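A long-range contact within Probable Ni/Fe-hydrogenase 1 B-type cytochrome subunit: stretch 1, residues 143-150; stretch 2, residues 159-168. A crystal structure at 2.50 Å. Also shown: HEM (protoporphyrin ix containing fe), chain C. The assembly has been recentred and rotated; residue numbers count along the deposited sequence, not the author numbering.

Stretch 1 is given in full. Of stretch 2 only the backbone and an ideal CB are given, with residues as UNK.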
# COMPACT_ATOMS: atom_id res chain seq x y z
N MET I 143 -16.78 44.02 5.29
CA MET I 143 -16.05 42.95 4.60
C MET I 143 -14.58 43.30 4.32
O MET I 143 -13.77 42.41 4.00
CB MET I 143 -16.77 42.58 3.31
CG MET I 143 -18.04 41.81 3.57
SD MET I 143 -17.69 40.40 4.64
CE MET I 143 -17.35 39.15 3.42
N ILE I 144 -14.25 44.58 4.44
CA ILE I 144 -12.92 45.10 4.18
C ILE I 144 -12.18 45.22 5.51
O ILE I 144 -11.04 44.74 5.62
CB ILE I 144 -12.95 46.45 3.42
CG1 ILE I 144 -13.24 46.20 1.92
CG2 ILE I 144 -11.64 47.22 3.63
CD1 ILE I 144 -13.53 47.45 1.09
N ILE I 145 -12.83 45.84 6.50
CA ILE I 145 -12.25 45.95 7.84
C ILE I 145 -11.95 44.57 8.42
O ILE I 145 -10.86 44.36 8.95
CB ILE I 145 -13.17 46.73 8.79
CG1 ILE I 145 -13.33 48.15 8.31
CG2 ILE I 145 -12.59 46.76 10.19
CD1 ILE I 145 -14.54 48.83 8.91
N THR I 146 -12.89 43.64 8.28
CA THR I 146 -12.71 42.26 8.74
C THR I 146 -11.75 41.46 7.85
O THR I 146 -10.90 40.73 8.35
CB THR I 146 -14.05 41.49 8.90
OG1 THR I 146 -14.65 41.24 7.62
CG2 THR I 146 -15.01 42.25 9.78
N GLY I 147 -11.92 41.59 6.53
CA GLY I 147 -11.09 40.89 5.55
C GLY I 147 -9.61 41.22 5.65
O GLY I 147 -8.77 40.34 5.48
N PHE I 148 -9.30 42.49 5.96
CA PHE I 148 -7.92 42.95 6.11
C PHE I 148 -7.33 42.64 7.46
O PHE I 148 -6.11 42.52 7.59
CB PHE I 148 -7.80 44.45 5.84
CG PHE I 148 -7.47 44.77 4.42
CD1 PHE I 148 -6.19 44.54 3.94
CD2 PHE I 148 -8.43 45.23 3.56
CE1 PHE I 148 -5.87 44.79 2.63
CE2 PHE I 148 -8.13 45.49 2.24
CZ PHE I 148 -6.84 45.27 1.77
N ALA I 149 -8.18 42.53 8.47
CA ALA I 149 -7.73 42.17 9.80
C ALA I 149 -7.13 40.78 9.72
O ALA I 149 -6.15 40.49 10.38
CB ALA I 149 -8.85 42.22 10.81
N LEU I 150 -7.74 39.92 8.91
CA LEU I 150 -7.21 38.59 8.66
C LEU I 150 -5.94 38.57 7.83
O LEU I 150 -4.99 37.88 8.16
CB LEU I 150 -8.25 37.74 7.97
CG LEU I 150 -9.50 37.42 8.75
CD1 LEU I 150 -10.46 36.66 7.86
CD2 LEU I 150 -9.13 36.64 10.00
N UNK I 159 1.11 49.78 7.06
CA UNK I 159 -0.04 50.67 6.97
C UNK I 159 -1.29 49.97 7.43
O UNK I 159 -2.38 50.51 7.34
CB UNK I 159 -0.22 51.18 5.54
N UNK I 160 -1.12 48.75 7.88
CA UNK I 160 -2.21 47.92 8.31
C UNK I 160 -2.33 47.93 9.80
O UNK I 160 -3.06 47.13 10.36
CB UNK I 160 -2.04 46.49 7.80
N UNK I 161 -1.60 48.82 10.44
CA UNK I 161 -1.56 48.88 11.88
C UNK I 161 -2.92 49.03 12.54
O UNK I 161 -3.20 48.37 13.53
CB UNK I 161 -0.66 50.04 12.31
N UNK I 162 -3.79 49.88 12.00
CA UNK I 162 -5.12 49.99 12.61
C UNK I 162 -5.98 48.73 12.65
O UNK I 162 -6.70 48.55 13.61
CB UNK I 162 -5.90 51.07 11.86
N UNK I 163 -5.90 47.88 11.64
CA UNK I 163 -6.70 46.66 11.63
C UNK I 163 -6.48 45.73 12.80
O UNK I 163 -7.25 44.79 13.02
CB UNK I 163 -6.42 45.89 10.34
N UNK I 164 -5.42 45.99 13.55
CA UNK I 164 -5.09 45.17 14.70
C UNK I 164 -5.77 45.67 15.97
O UNK I 164 -5.30 45.48 17.06
CB UNK I 164 -3.57 45.13 14.90
N UNK I 165 -6.87 46.36 15.78
CA UNK I 165 -7.77 46.75 16.84
C UNK I 165 -8.97 45.87 16.66
O UNK I 165 -9.63 45.54 17.61
CB UNK I 165 -8.12 48.24 16.81
N UNK I 166 -9.25 45.50 15.41
CA UNK I 166 -10.35 44.63 15.08
C UNK I 166 -10.13 43.31 15.78
O UNK I 166 -11.07 42.71 16.28
CB UNK I 166 -10.48 44.44 13.57
N UNK I 167 -8.88 42.89 15.82
CA UNK I 167 -8.50 41.66 16.44
C UNK I 167 -8.73 41.77 17.94
O UNK I 167 -9.37 40.93 18.53
CB UNK I 167 -7.04 41.32 16.12
N UNK I 168 -8.22 42.84 18.55
CA UNK I 168 -8.36 43.05 19.99
C UNK I 168 -9.81 43.17 20.38
O UNK I 168 -10.20 42.73 21.45
CB UNK I 168 -7.60 44.30 20.43
CHA HEM C . -11.88 34.69 3.56
CHB HEM C . -15.58 36.42 1.09
CHC HEM C . -13.54 40.77 1.09
CHD HEM C . -9.58 38.87 3.02
C1A HEM C . -13.10 34.85 2.99
C2A HEM C . -14.14 33.94 3.17
C3A HEM C . -15.20 34.42 2.49
C4A HEM C . -14.79 35.62 1.88
CMA HEM C . -16.55 33.76 2.39
CAA HEM C . -14.09 32.65 3.95
CBA HEM C . -14.30 32.85 5.44
CGA HEM C . -14.25 31.52 6.13
O1A HEM C . -15.09 30.63 5.99
O2A HEM C . -13.31 31.30 6.90
C1B HEM C . -15.35 37.79 0.90
C2B HEM C . -16.28 38.66 0.29
C3B HEM C . -15.71 39.88 0.30
C4B HEM C . -14.41 39.72 0.93
CMB HEM C . -17.64 38.29 -0.26
CAB HEM C . -16.21 41.18 -0.18
CBB HEM C . -17.29 41.27 -0.92
C1C HEM C . -12.25 40.62 1.56
C2C HEM C . -11.27 41.62 1.56
C3C HEM C . -10.15 41.08 2.12
C4C HEM C . -10.45 39.74 2.45
CMC HEM C . -11.42 43.05 1.08
CAC HEM C . -8.88 41.79 2.33
CBC HEM C . -7.76 41.35 1.76
C1D HEM C . -9.94 37.58 3.35
C2D HEM C . -9.01 36.73 4.09
C3D HEM C . -9.65 35.54 4.24
C4D HEM C . -10.96 35.71 3.60
CMD HEM C . -7.64 37.15 4.54
CAD HEM C . -9.17 34.27 4.93
CBD HEM C . -7.84 33.78 4.39
CGD HEM C . -7.36 32.47 4.97
O1D HEM C . -6.90 32.40 6.12
O2D HEM C . -7.40 31.44 4.30
NA HEM C . -13.51 35.90 2.22
NB HEM C . -14.25 38.45 1.26
NC HEM C . -11.71 39.48 2.05
ND HEM C . -11.09 36.95 3.09
FE HEM C . -12.57 37.62 2.21

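Stretch 1 is a helix that lays one side, Ile-145, Phe-148 and Ala-149, against stretch 2, while the carbonyl O of Gly-147 approaches the heme at 3.0 Å from HEM CHD. No hydrogen bond crosses between the stretches, so each position is judged mainly on shape and apolarity.

Position 159 lies out of reach of stretch 1, with phi/psi of -99/4 and nothing within 5.5 Å of its ideal CB. The contact sets no preference there; the residue is Ile-159, whose side chain stays 7.1 Å or more away.

At position 160 the CA-to-CB bond points toward stretch 1, yet the ideal CB again has no neighbour within 5.5 Å. A short side chain would leave that gap open; a long apolar one, such as leucine, methionine or an aromatic, could cross it to the ring of Phe-148. The deposited residue is Phe-160, chi1 m at -71°. Its CE1 comes 3.4 Å from Phe-148 CD1, and the two rings meet rim to rim, their planes at 27°, neither lying over the other's face.

Positions 161 and 162 are out of reach, with helical backbone angles that many residues tolerate. At 162 a phi of -60° is compatible with proline, although it does not demand it. They are Ala-161 and Pro-162.

Position 163 carries the strongest visible evidence. Its CA is 5.0 Å from that of Ala-149, and its CB points toward the helix, with the ideal CB 4.0 Å from Ala-149 CA and 4.9 Å from Ile-145 O. The space ahead is bordered by Phe-148 CB and the carbonyls of Ile-144 and Ile-145. A sizeable apolar group fits, and a flat ring would also bring polarized C-H groups to the carbonyls. Phe-163 is found, chi1 m at -66°. Phe-148 CB sits over one ring face, 3.6 Å from the ring centroid and 16° off the normal, a CH-pi contact; Ile-145 O lies at the ring edge, 3.4 Å from Phe-163 CD1. The Phe-148 and Phe-163 rings themselves meet obliquely.

Position 164 points away and 165 is out of reach, so neither is constrained by stretch 1; polar or bulky groups are equally admissible. They hold Arg-164 and Tyr-165.

Position 166 turns back, its ideal CB 3.9 Å from Ala-149 CB and 4.6 Å from Ile-145 CG2. With methyl groups this near, a compact apolar side chain suits: alanine, valine or perhaps isoleucine. Val-166, chi1 t, places CB 3.8 Å from Ala-149 CB and CG2 3.5 Å from Ile-145 CG2.

Position 167 points sideways, with no neighbour within 5.5 Å of its ideal CB, so a modest apolar branch could graze the helix while other types remain possible. In Val-167, CG2 lies 4.4 Å from Ala-149 CB, a peripheral touch.

Position 168 is out of reach and could be polar. Glu-168 bonds through OE2 elsewhere in the structure.

Stretch 2, residues 159-168: IFAPFRYVVE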
# COMPACT_ATOMS: atom_id res chain seq x y z
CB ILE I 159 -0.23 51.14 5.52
CG1 ILE I 159 -0.90 50.07 4.65
CG2 ILE I 159 1.13 51.55 4.94
CD1 ILE I 159 -1.93 50.64 3.70
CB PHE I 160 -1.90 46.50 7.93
CG PHE I 160 -1.99 46.23 6.47
CD1 PHE I 160 -3.17 46.40 5.80
CD2 PHE I 160 -0.88 45.73 5.79
CE1 PHE I 160 -3.25 46.10 4.45
CE2 PHE I 160 -0.95 45.43 4.44
CZ PHE I 160 -2.14 45.61 3.77
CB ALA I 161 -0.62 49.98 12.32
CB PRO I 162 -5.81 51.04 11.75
CG PRO I 162 -5.05 51.09 10.48
CD PRO I 162 -3.65 50.93 10.93
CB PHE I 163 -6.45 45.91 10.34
CG PHE I 163 -6.96 46.63 9.15
CD1 PHE I 163 -8.30 46.59 8.82
CD2 PHE I 163 -6.10 47.38 8.37
CE1 PHE I 163 -8.77 47.27 7.71
CE2 PHE I 163 -6.57 48.07 7.26
CZ PHE I 163 -7.91 48.01 6.93
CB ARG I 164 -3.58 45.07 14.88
CG ARG I 164 -2.92 44.08 13.95
CD ARG I 164 -1.51 43.78 14.44
NE ARG I 164 -0.59 44.82 13.98
CZ ARG I 164 0.40 45.33 14.70
NH1 ARG I 164 0.62 44.89 15.94
NH2 ARG I 164 1.16 46.28 14.17
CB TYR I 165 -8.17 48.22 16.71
CG TYR I 165 -7.16 49.20 17.26
CD1 TYR I 165 -7.20 49.57 18.58
CD2 TYR I 165 -6.18 49.76 16.45
CE1 TYR I 165 -6.29 50.47 19.10
CE2 TYR I 165 -5.25 50.65 16.95
CZ TYR I 165 -5.32 51.00 18.28
OH TYR I 165 -4.42 51.87 18.81
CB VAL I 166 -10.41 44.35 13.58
CG1 VAL I 166 -11.55 43.40 13.27
CG2 VAL I 166 -10.54 45.64 12.81
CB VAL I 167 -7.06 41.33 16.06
CG1 VAL I 167 -6.47 40.26 16.97
CG2 VAL I 167 -7.02 40.88 14.62
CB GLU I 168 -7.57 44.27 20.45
CG GLU I 168 -6.18 44.36 19.85
CD GLU I 168 -5.40 45.58 20.31
OE1 GLU I 168 -5.90 46.30 21.18
OE2 GLU I 168 -4.28 45.82 19.82
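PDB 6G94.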